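Local structure of intracellular serine protease (Bacillus licheniformis, 4ZOQ) at residues Gln37-His42 and Ile290-Glu295; Asn95-Asp100 and Ala283-Leu288; Val199-Ser204 and Arg219-Thr224; Asn209-Tyr214 and Asp323-Tyr328. The protein cleaves peptide chains of lanthipeptides at specific sequences, probably as a serine-type endopeptidase of the subtilisin-like S8 family. All blocks are in the same frame, centred on the assembly; numbering follows the deposited sequence.

Interaction 1 of 4, residues Gln37-His42 and Ile290-Glu295; sequences QIERGH and ISEYRE
Two groups grip Ser291 OG: it accepts the backbone N-H of His42, with N 3.0 Å from OG, and it is also hydrogen-bonded to the carbonyl O of Ala287, one turn earlier in the helix. The same serine meets the imidazole of His42. Its CB sits over one face of the ring, 3.9 Å from the centroid, in a CH-pi contact displaced toward the rim. At the ring's edge, His42 NE2 donates to Glu295 OE2 over 2.8 Å in a nearly straight bond (168°). The oxygen lies in the ring plane, but NE2 reaches it from above the carboxylate plane, 37° out of it. With a hydrogen bond at the edge and a methylene on the face, the ring's rotation is well defined.

Glu39 comes from the loop to meet Glu295 tip to tip, OE2 to OE2 at 2.7 Å, with the two carboxylates almost perpendicular. Both oxygens are acceptors; a proton held by one of them would ease the repulsion, but none is seen. A bend at chi2 (58°) sets the direction of Glu39 CD, and OE1 takes the N-H of Gly41 on its anti lone pair, N to OE1 2.8 Å. Leu337 of helix 333-338 packs on Glu39 and Glu292. The arrangement is a His-carboxylate hydrogen bond that ties the loop before strand 46-51 to the C-terminal part of the long subtilase helix 275-297.

Interaction 2 of 4, residues Asn95-Asp100 and Ala283-Leu288; sequences NIIAPD and AGTAAL
Ile97, Leu288 and Ala98 carry this buried contact, which has no hydrogen bond across it. Leu288 splits its two methyls between the other pair. CD1 goes to Ile97, 3.6 Å from CG2 and only 3.3 Å from the backbone O of that residue, while CD2 rests 3.6 Å from Ala98 CB. Leu288 CG is anti to the carbonyl carbon (chi1 -81°), and the fork beyond it spans Ile97 and Ala98, near the end of helix 86-97. The side chains of Ile97 and Leu288 cross at a slant.

Ile97 uses the CG2 branch, which is anti to its backbone N. That methyl lies against the bare backbone of the other helix, 3.8 Å from Gly284 C, and comes within 4.1 Å of Thr285 OG1, a hydroxyl already bonded to Gln281 O. With no side chain on Gly284, the two backbones draw close, and Ala98 CB rests 3.7 Å from the carbonyl O of Gly284. The CA atoms of Ala98 and Gly284 are 5.6 Å apart.

Gln29 of helix 24-30 and Ala333 of helix 333-338 touch both Ile97 and Thr285 and close the cluster there. Helix 86-97 starts at His86 and helix 275-297 carries Ser276 near its start, both predicted members of the charge relay; their packing against each other is a feature of the subtilase core.

Interaction 3 of 4, residues Val199-Ser204 and Arg219-Thr224; sequences VVSVGS and REIEFT
Strands 200-204 and 221-224 run parallel in sense but splay by 47°, bridging regularly only toward the end, Val202 with Phe223 and Gly203 with Thr224, where Gly203 N donates to Phe223 O over 2.9 Å, while farther back Ser201 O accepts an almost straight bond (175°) from Glu222 N, 2.9 Å away, and a weak one from Phe223 N.

Among the side chains, Val200 CG1 meets the Phe223 ring in its plane at the edge, 3.6 Å from CD2. CG1 is anti to the backbone N of Val200 (chi1 -179°), which turns this methyl toward the ring. Ser201 OG donates to Glu220 OE2 across 3.0 Å, on the anti lone pair; that oxygen is bonded to Ser194 OG as well, so two hydroxyls hold it. Glu222 reaches back along an extended chain. Its OE2 takes a water at 2.6 Å that also bonds weakly to Val199 O, while OE1 is bonded to His307 NE2. Thr224 OG1 is buried by the contact and has no hydrogen-bonding partner in the model.

Strand 221-226 is an outermost strand of the parallel part of the sheet, and strand 168-172 pairs with strand 200-205. Val202 and Phe223 share one face, on which Val202 packs against Ala278, Ala279 and Val282 of helix 275-297.

Interaction 4 of 4, residues Asn209-Tyr214 and Asp323-Tyr328; sequences NNISPY and DVIYGY
Ile325 and Tyr326 meet Asn209, Asn210 and Ile211, and the turn that presents them begins at Asp323. There OD2 accepts two backbone N-H groups, from Ile325 (N to OD2 3.2 Å) and from Tyr326 (N to OD2 3.0 Å). Both come from the same face of the carboxylate, well above its plane; the bond from Ile325 closes an Asx turn, and with that from Tyr326 it forms an Asx motif. Val324 pairs through its backbone with Gly218.

Ile325 follows as the apolar half of the contact. Its CG1 is anti to the carbonyl carbon (chi1 -61°), which leaves CG2 anti to the backbone N; CG2 lies 3.6 Å from Ile211 CB and 3.8 Å from Ile211 CD1, and sits over one face of the neighbouring Tyr326 ring, near the rim. Ile211 CD1 also comes to 3.5 Å from Ile325 O. In the subtilase fold, this joins the loop between the last two parallel strands, 200-205 and 221-226, to the connection between helices 303-313 and 333-338.

Tyr326 brings its ring and hydroxyl up to the backbone of 209-211. CE1 stands 3.4 Å from Asn209 O, OH is 3.3 Å from Ile211 N, and the carbonyl carbon of Asn210 lies at the ring edge, near its plane. Ile211 CD1 touches CE1 at 4.0 Å, and Thr224 of strand 221-226 packs on both Ile211 and Tyr326. Gly327, with positive phi (62°), turns the chain onward, its N bonded weakly to Asp323 O. Tyr328 then sets its ring on Lys322 in a cation-pi contact.

The four contacts form two touching pairs. Interactions 1 and 2 share helix 275-297 and have centres 9 Å apart; Arg40 NH1 makes a salt bridge to Asp100 OD1 at 3.1 Å, and Leu288 CD2 packs 3.2 Å from Glu39 O. Interactions 3 and 4, also 9 Å between centres, are joined by two probable hydrogen bonds, Ser204 OG to Tyr214 OH at 2.6 Å and Tyr328 N to Glu222 O at 2.7 Å. Interactions 2 and 3 come to about 6 Å between nearest atoms without touching. Interaction 3 is the one near the predicted charge relay, the Ser204 side chain being about 9 Å from that of Ser276.

Interaction 1 of 4, residues Gln37-His42 and Ile290-Glu295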
loop_
_atom_site.group_PDB
_atom_site.type_symbol
_atom_site.label_atom_id
_atom_site.label_comp_id
_atom_site.label_asym_id
_atom_site.label_seq_id
_atom_site.Cartn_x
_atom_site.Cartn_y
_atom_site.Cartn_z
ATOM N N GLN B 37 -4.649 -23.720 -6.740
ATOM C CA GLN B 37 -4.241 -25.089 -6.439
ATOM C C GLN B 37 -2.719 -25.256 -6.446
ATOM O O GLN B 37 -2.231 -26.327 -6.149
ATOM C CB GLN B 37 -4.928 -26.091 -7.376
ATOM C CG GLN B 37 -4.471 -26.020 -8.797
ATOM C CD GLN B 37 -5.049 -27.118 -9.680
ATOM O OE1 GLN B 37 -5.158 -26.957 -10.886
ATOM N NE2 GLN B 37 -5.268 -28.278 -9.105
ATOM N N ILE B 38 -1.982 -24.197 -6.776
ATOM C CA ILE B 38 -0.522 -24.218 -6.722
ATOM C C ILE B 38 -0.074 -23.652 -5.374
ATOM O O ILE B 38 0.722 -24.259 -4.665
ATOM C CB ILE B 38 0.119 -23.377 -7.860
ATOM C CG1 ILE B 38 -0.413 -23.785 -9.247
ATOM C CG2 ILE B 38 1.651 -23.461 -7.799
ATOM C CD1 ILE B 38 -0.123 -25.220 -9.588
ATOM N N GLU B 39 -0.589 -22.480 -5.030
ATOM C CA GLU B 39 -0.300 -21.854 -3.759
ATOM C C GLU B 39 -1.399 -20.840 -3.499
ATOM O O GLU B 39 -1.491 -19.790 -4.142
ATOM C CB GLU B 39 1.092 -21.200 -3.741
ATOM C CG GLU B 39 1.418 -20.488 -2.415
ATOM C CD GLU B 39 1.337 -21.435 -1.200
ATOM O OE1 GLU B 39 0.445 -21.235 -0.342
ATOM O OE2 GLU B 39 2.161 -22.361 -1.083
ATOM N N ARG B 40 -2.178 -21.126 -2.473
ATOM C CA ARG B 40 -3.315 -20.304 -2.130
ATOM C C ARG B 40 -2.932 -19.311 -1.043
ATOM O O ARG B 40 -3.754 -18.484 -0.647
ATOM C CB ARG B 40 -4.473 -21.207 -1.691
ATOM C CG ARG B 40 -5.858 -20.715 -2.050
ATOM C CD ARG B 40 -6.924 -21.826 -1.878
ATOM N NE ARG B 40 -8.224 -21.357 -2.346
ATOM C CZ ARG B 40 -9.011 -20.549 -1.635
ATOM N NH1 ARG B 40 -8.633 -20.158 -0.424
ATOM N NH2 ARG B 40 -10.175 -20.143 -2.118
ATOM N N GLY B 41 -1.684 -19.406 -0.557
ATOM C CA GLY B 41 -1.214 -18.565 0.535
ATOM C C GLY B 41 -1.303 -19.199 1.914
ATOM O O GLY B 41 -2.161 -20.059 2.164
ATOM N N HIS B 42 -0.411 -18.791 2.813
ATOM C CA HIS B 42 -0.426 -19.286 4.195
ATOM C C HIS B 42 -1.097 -18.305 5.130
ATOM O O HIS B 42 -0.788 -17.129 5.107
ATOM C CB HIS B 42 0.996 -19.597 4.709
ATOM C CG HIS B 42 1.656 -20.753 4.016
ATOM N ND1 HIS B 42 2.913 -21.213 4.359
ATOM C CD2 HIS B 42 1.250 -21.520 2.977
ATOM C CE1 HIS B 42 3.245 -22.218 3.574
ATOM N NE2 HIS B 42 2.257 -22.421 2.719
ATOM N N ILE B 290 6.298 -15.868 -0.797
ATOM C CA ILE B 290 6.755 -16.180 0.540
ATOM C C ILE B 290 6.108 -17.490 1.026
ATOM O O ILE B 290 6.798 -18.364 1.552
ATOM C CB ILE B 290 6.457 -15.029 1.537
ATOM C CG1 ILE B 290 7.343 -13.815 1.237
ATOM C CG2 ILE B 290 6.696 -15.495 2.982
ATOM C CD1 ILE B 290 6.896 -12.532 1.844
ATOM N N SER B 291 4.802 -17.645 0.804
ATOM C CA SER B 291 4.097 -18.853 1.220
ATOM C C SER B 291 4.696 -20.093 0.531
ATOM O O SER B 291 5.059 -21.070 1.192
ATOM C CB SER B 291 2.612 -18.730 0.890
ATOM O OG SER B 291 2.027 -17.636 1.584
ATOM N N GLU B 292 4.869 -20.035 -0.790
ATOM C CA GLU B 292 5.435 -21.190 -1.461
ATOM C C GLU B 292 6.860 -21.493 -0.970
ATOM O O GLU B 292 7.204 -22.645 -0.695
ATOM C CB GLU B 292 5.459 -21.006 -2.965
ATOM C CG GLU B 292 6.111 -22.174 -3.647
ATOM C CD GLU B 292 5.542 -22.453 -5.004
ATOM O OE1 GLU B 292 4.309 -22.305 -5.178
ATOM O OE2 GLU B 292 6.332 -22.830 -5.892
ATOM N N TYR B 293 7.676 -20.456 -0.844
ATOM C CA TYR B 293 9.074 -20.653 -0.471
ATOM C C TYR B 293 9.184 -21.282 0.920
ATOM O O TYR B 293 9.971 -22.201 1.143
ATOM C CB TYR B 293 9.824 -19.316 -0.506
ATOM C CG TYR B 293 11.317 -19.436 -0.324
ATOM C CD1 TYR B 293 11.882 -19.629 0.939
ATOM C CD2 TYR B 293 12.169 -19.380 -1.431
ATOM C CE1 TYR B 293 13.277 -19.736 1.099
ATOM C CE2 TYR B 293 13.557 -19.494 -1.294
ATOM C CZ TYR B 293 14.101 -19.669 -0.031
ATOM O OH TYR B 293 15.461 -19.790 0.095
ATOM N N ARG B 294 8.337 -20.839 1.833
ATOM C CA ARG B 294 8.436 -21.312 3.208
ATOM C C ARG B 294 7.960 -22.759 3.236
ATOM O O ARG B 294 8.470 -23.595 3.973
ATOM C CB ARG B 294 7.594 -20.439 4.113
ATOM C CG ARG B 294 8.149 -19.044 4.308
ATOM C CD ARG B 294 7.262 -18.210 5.213
ATOM N NE ARG B 294 7.374 -18.654 6.591
ATOM C CZ ARG B 294 6.714 -18.117 7.606
ATOM N NH1 ARG B 294 5.880 -17.104 7.391
ATOM N NH2 ARG B 294 6.885 -18.606 8.835
ATOM N N GLU B 295 7.017 -23.058 2.354
ATOM C CA GLU B 295 6.492 -24.404 2.235
ATOM C C GLU B 295 7.522 -25.380 1.683
ATOM O O GLU B 295 7.571 -26.543 2.088
ATOM C CB GLU B 295 5.254 -24.399 1.344
ATOM C CG GLU B 295 4.472 -25.688 1.387
ATOM C CD GLU B 295 3.078 -25.535 0.829
ATOM O OE1 GLU B 295 2.511 -26.566 0.415
ATOM O OE2 GLU B 295 2.596 -24.386 0.723
#

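Interaction 2 of 4, residues Asn95-Asp100 and Ala283-Leu288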
loop_
_atom_site.group_PDB
_atom_site.type_symbol
_atom_site.label_atom_id
_atom_site.label_comp_id
_atom_site.label_asym_id
_atom_site.label_seq_id
_atom_site.Cartn_x
_atom_site.Cartn_y
_atom_site.Cartn_z
ATOM N N ASN B 95 -6.427 -10.194 -1.560
ATOM C CA ASN B 95 -7.160 -11.437 -1.345
ATOM C C ASN B 95 -7.418 -12.271 -2.606
ATOM O O ASN B 95 -7.269 -13.489 -2.580
ATOM C CB ASN B 95 -8.493 -11.146 -0.670
ATOM C CG ASN B 95 -9.260 -12.402 -0.365
ATOM O OD1 ASN B 95 -8.845 -13.203 0.466
ATOM N ND2 ASN B 95 -10.358 -12.610 -1.072
ATOM N N ILE B 96 -7.801 -11.622 -3.708
ATOM C CA ILE B 96 -8.190 -12.360 -4.910
ATOM C C ILE B 96 -7.000 -13.154 -5.475
ATOM O O ILE B 96 -7.193 -14.227 -6.034
ATOM C CB ILE B 96 -8.793 -11.424 -5.990
ATOM C CG1 ILE B 96 -9.523 -12.240 -7.043
ATOM C CG2 ILE B 96 -7.756 -10.495 -6.613
ATOM C CD1 ILE B 96 -10.727 -13.013 -6.526
ATOM N N ILE B 97 -5.778 -12.664 -5.245
ATOM C CA ILE B 97 -4.559 -13.360 -5.656
ATOM C C ILE B 97 -4.067 -14.378 -4.612
ATOM O O ILE B 97 -3.663 -15.505 -4.956
ATOM C CB ILE B 97 -3.421 -12.324 -5.936
ATOM C CG1 ILE B 97 -3.666 -11.664 -7.295
ATOM C CG2 ILE B 97 -2.061 -12.991 -5.925
ATOM C CD1 ILE B 97 -3.064 -10.345 -7.448
ATOM N N ALA B 98 -4.207 -14.019 -3.341
ATOM C CA ALA B 98 -3.740 -14.846 -2.240
ATOM C C ALA B 98 -4.822 -14.950 -1.186
ATOM O O ALA B 98 -4.774 -14.246 -0.172
ATOM C CB ALA B 98 -2.494 -14.266 -1.637
ATOM N N PRO B 99 -5.818 -15.801 -1.436
ATOM C CA PRO B 99 -7.014 -15.781 -0.590
ATOM C C PRO B 99 -6.791 -16.249 0.841
ATOM O O PRO B 99 -7.591 -15.905 1.694
ATOM C CB PRO B 99 -8.003 -16.703 -1.343
ATOM C CG PRO B 99 -7.213 -17.399 -2.398
ATOM C CD PRO B 99 -6.008 -16.564 -2.683
ATOM N N ASP B 100 -5.701 -16.944 1.125
ATOM C CA ASP B 100 -5.510 -17.466 2.472
ATOM C C ASP B 100 -4.471 -16.723 3.320
ATOM O O ASP B 100 -4.344 -17.032 4.504
ATOM C CB ASP B 100 -5.132 -18.951 2.392
ATOM C CG ASP B 100 -6.304 -19.823 1.999
ATOM O OD1 ASP B 100 -7.435 -19.424 2.328
ATOM O OD2 ASP B 100 -6.097 -20.873 1.329
ATOM N N ALA B 283 1.709 -6.930 -3.838
ATOM C CA ALA B 283 1.865 -7.340 -2.455
ATOM C C ALA B 283 1.280 -8.753 -2.271
ATOM O O ALA B 283 1.921 -9.620 -1.645
ATOM C CB ALA B 283 1.202 -6.349 -1.517
ATOM N N GLY B 284 0.095 -8.985 -2.860
ATOM C CA GLY B 284 -0.553 -10.286 -2.824
ATOM C C GLY B 284 0.316 -11.350 -3.466
ATOM O O GLY B 284 0.476 -12.449 -2.922
ATOM N N THR B 285 0.921 -10.997 -4.599
ATOM C CA THR B 285 1.831 -11.911 -5.281
ATOM C C THR B 285 3.063 -12.200 -4.409
ATOM O O THR B 285 3.520 -13.348 -4.324
ATOM C CB THR B 285 2.307 -11.362 -6.640
ATOM O OG1 THR B 285 1.173 -11.069 -7.479
ATOM C CG2 THR B 285 3.207 -12.402 -7.338
ATOM N N ALA B 286 3.581 -11.173 -3.737
ATOM C CA ALA B 286 4.725 -11.370 -2.841
ATOM C C ALA B 286 4.395 -12.350 -1.712
ATOM O O ALA B 286 5.203 -13.229 -1.375
ATOM C CB ALA B 286 5.184 -10.052 -2.263
ATOM N N ALA B 287 3.209 -12.185 -1.127
ATOM C CA ALA B 287 2.736 -13.084 -0.074
ATOM C C ALA B 287 2.623 -14.508 -0.628
ATOM O O ALA B 287 2.916 -15.477 0.073
ATOM C CB ALA B 287 1.401 -12.609 0.494
ATOM N N LEU B 288 2.236 -14.638 -1.890
ATOM C CA LEU B 288 2.180 -15.979 -2.471
ATOM C C LEU B 288 3.568 -16.626 -2.573
ATOM O O LEU B 288 3.721 -17.809 -2.263
ATOM C CB LEU B 288 1.514 -15.955 -3.848
ATOM C CG LEU B 288 -0.009 -15.922 -3.897
ATOM C CD1 LEU B 288 -0.469 -16.171 -5.345
ATOM C CD2 LEU B 288 -0.592 -16.973 -2.935
#

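Interaction 3 of 4, residues Val199-Ser204 and Arg219-Thr224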
loop_
_atom_site.group_PDB
_atom_site.type_symbol
_atom_site.label_atom_id
_atom_site.label_comp_id
_atom_site.label_asym_id
_atom_site.label_seq_id
_atom_site.Cartn_x
_atom_site.Cartn_y
_atom_site.Cartn_z
ATOM N N VAL B 199 11.338 1.062 -0.795
ATOM C CA VAL B 199 9.917 1.005 -1.082
ATOM C C VAL B 199 9.719 0.683 -2.584
ATOM O O VAL B 199 10.332 1.313 -3.450
ATOM C CB VAL B 199 9.213 2.320 -0.719
ATOM C CG1 VAL B 199 7.788 2.294 -1.200
ATOM C CG2 VAL B 199 9.308 2.599 0.800
ATOM N N VAL B 200 8.909 -0.330 -2.877
ATOM C CA VAL B 200 8.650 -0.757 -4.252
ATOM C C VAL B 200 7.480 0.032 -4.855
ATOM O O VAL B 200 6.311 -0.191 -4.501
ATOM C CB VAL B 200 8.328 -2.255 -4.296
ATOM C CG1 VAL B 200 8.086 -2.724 -5.732
ATOM C CG2 VAL B 200 9.459 -3.070 -3.634
ATOM N N SER B 201 7.778 0.936 -5.782
ATOM C CA SER B 201 6.736 1.776 -6.366
ATOM C C SER B 201 6.002 1.054 -7.525
ATOM O O SER B 201 6.636 0.575 -8.457
ATOM C CB SER B 201 7.350 3.081 -6.847
ATOM O OG SER B 201 6.356 3.940 -7.333
ATOM N N VAL B 202 4.669 0.967 -7.455
ATOM C CA VAL B 202 3.886 0.177 -8.409
ATOM C C VAL B 202 2.883 1.037 -9.213
ATOM O O VAL B 202 2.030 1.726 -8.631
ATOM C CB VAL B 202 3.105 -0.970 -7.685
ATOM C CG1 VAL B 202 2.306 -1.815 -8.662
ATOM C CG2 VAL B 202 4.043 -1.849 -6.849
ATOM N N GLY B 203 2.984 0.962 -10.540
ATOM C CA GLY B 203 2.075 1.637 -11.453
ATOM C C GLY B 203 0.968 0.724 -11.951
ATOM O O GLY B 203 0.911 -0.455 -11.607
ATOM N N SER B 204 0.091 1.259 -12.783
ATOM C CA SER B 204 -1.092 0.526 -13.185
ATOM C C SER B 204 -1.156 0.349 -14.705
ATOM O O SER B 204 -0.996 1.323 -15.426
ATOM C CB SER B 204 -2.350 1.253 -12.694
ATOM O OG SER B 204 -3.521 0.665 -13.267
ATOM N N ARG B 219 11.754 6.895 -12.904
ATOM C CA ARG B 219 12.770 5.896 -12.643
ATOM C C ARG B 219 12.442 5.062 -11.409
ATOM O O ARG B 219 12.967 3.969 -11.264
ATOM C CB ARG B 219 14.141 6.559 -12.490
ATOM C CG ARG B 219 14.568 7.313 -13.739
ATOM C CD ARG B 219 15.975 7.886 -13.645
ATOM N NE ARG B 219 16.055 9.088 -14.460
ATOM C CZ ARG B 219 15.807 10.313 -14.024
ATOM N NH1 ARG B 219 15.573 10.536 -12.742
ATOM N NH2 ARG B 219 15.875 11.330 -14.863
ATOM N N GLU B 220 11.609 5.609 -10.518
ATOM C CA GLU B 220 11.210 4.925 -9.287
ATOM C C GLU B 220 10.247 3.769 -9.521
ATOM O O GLU B 220 10.198 2.873 -8.693
ATOM C CB GLU B 220 10.569 5.901 -8.286
ATOM C CG GLU B 220 9.150 6.308 -8.627
ATOM C CD GLU B 220 8.486 7.132 -7.525
ATOM O OE1 GLU B 220 9.053 8.197 -7.160
ATOM O OE2 GLU B 220 7.402 6.719 -7.026
ATOM N N ILE B 221 9.497 3.786 -10.629
ATOM C CA ILE B 221 8.545 2.716 -10.920
ATOM C C ILE B 221 9.302 1.395 -11.043
ATOM O O ILE B 221 10.271 1.315 -11.813
ATOM C CB ILE B 221 7.805 2.915 -12.222
ATOM C CG1 ILE B 221 7.179 4.304 -12.342
ATOM C CG2 ILE B 221 6.771 1.783 -12.403
ATOM C CD1 ILE B 221 6.077 4.591 -11.402
ATOM N N GLU B 222 8.896 0.378 -10.284
ATOM C CA GLU B 222 9.573 -0.910 -10.353
ATOM C C GLU B 222 8.748 -1.972 -11.015
ATOM O O GLU B 222 9.289 -2.861 -11.687
ATOM C CB GLU B 222 9.964 -1.427 -8.970
ATOM C CG GLU B 222 11.125 -0.694 -8.400
ATOM C CD GLU B 222 11.802 -1.473 -7.323
ATOM O OE1 GLU B 222 12.153 -2.639 -7.603
ATOM O OE2 GLU B 222 11.947 -0.937 -6.202
ATOM N N PHE B 223 7.442 -1.903 -10.781
ATOM C CA PHE B 223 6.532 -2.864 -11.350
ATOM C C PHE B 223 5.230 -2.196 -11.731
ATOM O O PHE B 223 4.919 -1.083 -11.338
ATOM C CB PHE B 223 6.209 -3.996 -10.397
ATOM C CG PHE B 223 7.374 -4.814 -9.988
ATOM C CD1 PHE B 223 7.932 -5.738 -10.860
ATOM C CD2 PHE B 223 7.881 -4.709 -8.689
ATOM C CE1 PHE B 223 8.987 -6.513 -10.467
ATOM C CE2 PHE B 223 8.933 -5.484 -8.287
ATOM C CZ PHE B 223 9.501 -6.392 -9.175
ATOM N N THR B 224 4.454 -2.971 -12.451
ATOM C CA THR B 224 3.150 -2.595 -12.887
ATOM C C THR B 224 2.169 -3.736 -12.579
ATOM O O THR B 224 2.579 -4.897 -12.405
ATOM C CB THR B 224 3.284 -2.217 -14.393
ATOM O OG1 THR B 224 3.237 -0.789 -14.538
ATOM C CG2 THR B 224 2.299 -2.851 -15.225
HETATM O O HOH W 1 12.567 -0.356 -3.785
#

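Interaction 4 of 4, residues Asn209-Tyr214 and Asp323-Tyr328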
loop_
_atom_site.group_PDB
_atom_site.type_symbol
_atom_site.label_atom_id
_atom_site.label_comp_id
_atom_site.label_asym_id
_atom_site.label_seq_id
_atom_site.Cartn_x
_atom_site.Cartn_y
_atom_site.Cartn_z
ATOM N N ASN B 209 -2.470 -4.069 -21.711
ATOM C CA ASN B 209 -1.094 -3.937 -21.216
ATOM C C ASN B 209 -0.480 -2.577 -21.497
ATOM O O ASN B 209 0.667 -2.348 -21.105
ATOM C CB ASN B 209 -0.149 -5.032 -21.716
ATOM C CG ASN B 209 -0.449 -6.356 -21.086
ATOM O OD1 ASN B 209 -0.907 -6.405 -19.944
ATOM N ND2 ASN B 209 -0.121 -7.441 -21.774
ATOM N N ASN B 210 -1.220 -1.696 -22.169
ATOM C CA ASN B 210 -0.805 -0.299 -22.226
ATOM C C ASN B 210 -0.848 0.313 -20.817
ATOM O O ASN B 210 -1.661 -0.078 -19.978
ATOM C CB ASN B 210 -1.713 0.527 -23.131
ATOM C CG ASN B 210 -1.585 0.161 -24.591
ATOM O OD1 ASN B 210 -0.555 -0.366 -25.037
ATOM N ND2 ASN B 210 -2.630 0.463 -25.362
ATOM N N ILE B 211 -0.008 1.304 -20.560
ATOM C CA ILE B 211 -0.026 1.899 -19.235
ATOM C C ILE B 211 -1.369 2.589 -19.063
ATOM O O ILE B 211 -1.921 3.115 -20.034
ATOM C CB ILE B 211 1.138 2.914 -19.026
ATOM C CG1 ILE B 211 1.395 3.140 -17.521
ATOM C CG2 ILE B 211 0.854 4.251 -19.770
ATOM C CD1 ILE B 211 2.098 1.955 -16.840
ATOM N N SER B 212 -1.911 2.565 -17.846
ATOM C CA SER B 212 -3.102 3.353 -17.541
ATOM C C SER B 212 -2.678 4.804 -17.689
ATOM O O SER B 212 -1.580 5.161 -17.267
ATOM C CB SER B 212 -3.627 3.079 -16.134
ATOM O OG SER B 212 -3.996 1.708 -15.944
ATOM N N PRO B 213 -3.517 5.628 -18.316
ATOM C CA PRO B 213 -3.176 7.039 -18.577
ATOM C C PRO B 213 -2.849 7.839 -17.316
ATOM O O PRO B 213 -2.061 8.779 -17.375
ATOM C CB PRO B 213 -4.442 7.599 -19.248
ATOM C CG PRO B 213 -5.158 6.382 -19.819
ATOM C CD PRO B 213 -4.819 5.238 -18.896
ATOM N N TYR B 214 -3.464 7.487 -16.196
ATOM C CA TYR B 214 -3.272 8.223 -14.950
ATOM C C TYR B 214 -1.996 7.792 -14.239
ATOM O O TYR B 214 -1.535 8.434 -13.313
ATOM C CB TYR B 214 -4.469 8.023 -14.033
ATOM C CG TYR B 214 -4.725 6.566 -13.741
ATOM C CD1 TYR B 214 -3.960 5.895 -12.810
ATOM C CD2 TYR B 214 -5.752 5.855 -14.390
ATOM C CE1 TYR B 214 -4.152 4.556 -12.542
ATOM C CE2 TYR B 214 -5.976 4.494 -14.103
ATOM C CZ TYR B 214 -5.153 3.858 -13.168
ATOM O OH TYR B 214 -5.290 2.532 -12.836
ATOM N N ASP B 323 12.188 0.274 -17.724
ATOM C CA ASP B 323 11.860 1.582 -18.241
ATOM C C ASP B 323 11.079 2.446 -17.264
ATOM O O ASP B 323 10.617 1.999 -16.217
ATOM C CB ASP B 323 11.096 1.495 -19.562
ATOM C CG ASP B 323 9.880 0.633 -19.475
ATOM O OD1 ASP B 323 10.028 -0.592 -19.349
ATOM O OD2 ASP B 323 8.777 1.217 -19.435
ATOM N N VAL B 324 10.974 3.709 -17.630
ATOM C CA VAL B 324 10.320 4.746 -16.851
ATOM C C VAL B 324 8.778 4.582 -16.798
ATOM O O VAL B 324 8.122 5.107 -15.897
ATOM C CB VAL B 324 10.732 6.135 -17.462
ATOM C CG1 VAL B 324 9.682 7.198 -17.300
ATOM C CG2 VAL B 324 12.084 6.580 -16.918
ATOM N N ILE B 325 8.205 3.780 -17.689
ATOM C CA ILE B 325 6.751 3.589 -17.698
ATOM C C ILE B 325 6.278 2.369 -16.867
ATOM O O ILE B 325 5.421 2.487 -16.001
ATOM C CB ILE B 325 6.254 3.451 -19.142
ATOM C CG1 ILE B 325 6.586 4.723 -19.933
ATOM C CG2 ILE B 325 4.760 3.169 -19.188
ATOM C CD1 ILE B 325 6.291 4.595 -21.449
ATOM N N TYR B 326 6.903 1.227 -17.103
ATOM C CA TYR B 326 6.509 -0.042 -16.518
ATOM C C TYR B 326 7.468 -0.558 -15.462
ATOM O O TYR B 326 7.215 -1.602 -14.894
ATOM C CB TYR B 326 6.417 -1.128 -17.604
ATOM C CG TYR B 326 5.456 -0.796 -18.689
ATOM C CD1 TYR B 326 4.103 -1.085 -18.562
ATOM C CD2 TYR B 326 5.899 -0.163 -19.851
ATOM C CE1 TYR B 326 3.236 -0.769 -19.556
ATOM C CE2 TYR B 326 5.040 0.157 -20.847
ATOM C CZ TYR B 326 3.715 -0.143 -20.700
ATOM O OH TYR B 326 2.849 0.195 -21.699
ATOM N N GLY B 327 8.601 0.105 -15.244
ATOM C CA GLY B 327 9.623 -0.477 -14.378
ATOM C C GLY B 327 10.130 -1.795 -14.967
ATOM O O GLY B 327 10.281 -1.919 -16.184
ATOM N N TYR B 328 10.328 -2.808 -14.136
ATOM C CA TYR B 328 10.738 -4.127 -14.634
ATOM C C TYR B 328 9.619 -4.780 -15.424
ATOM O O TYR B 328 9.841 -5.791 -16.070
ATOM C CB TYR B 328 11.140 -5.061 -13.491
ATOM C CG TYR B 328 12.378 -4.635 -12.756
ATOM C CD1 TYR B 328 13.625 -4.688 -13.374
ATOM C CD2 TYR B 328 12.312 -4.161 -11.454
ATOM C CE1 TYR B 328 14.768 -4.295 -12.718
ATOM C CE2 TYR B 328 13.461 -3.754 -10.782
ATOM C CZ TYR B 328 14.685 -3.822 -11.424
ATOM O OH TYR B 328 15.835 -3.426 -10.777
#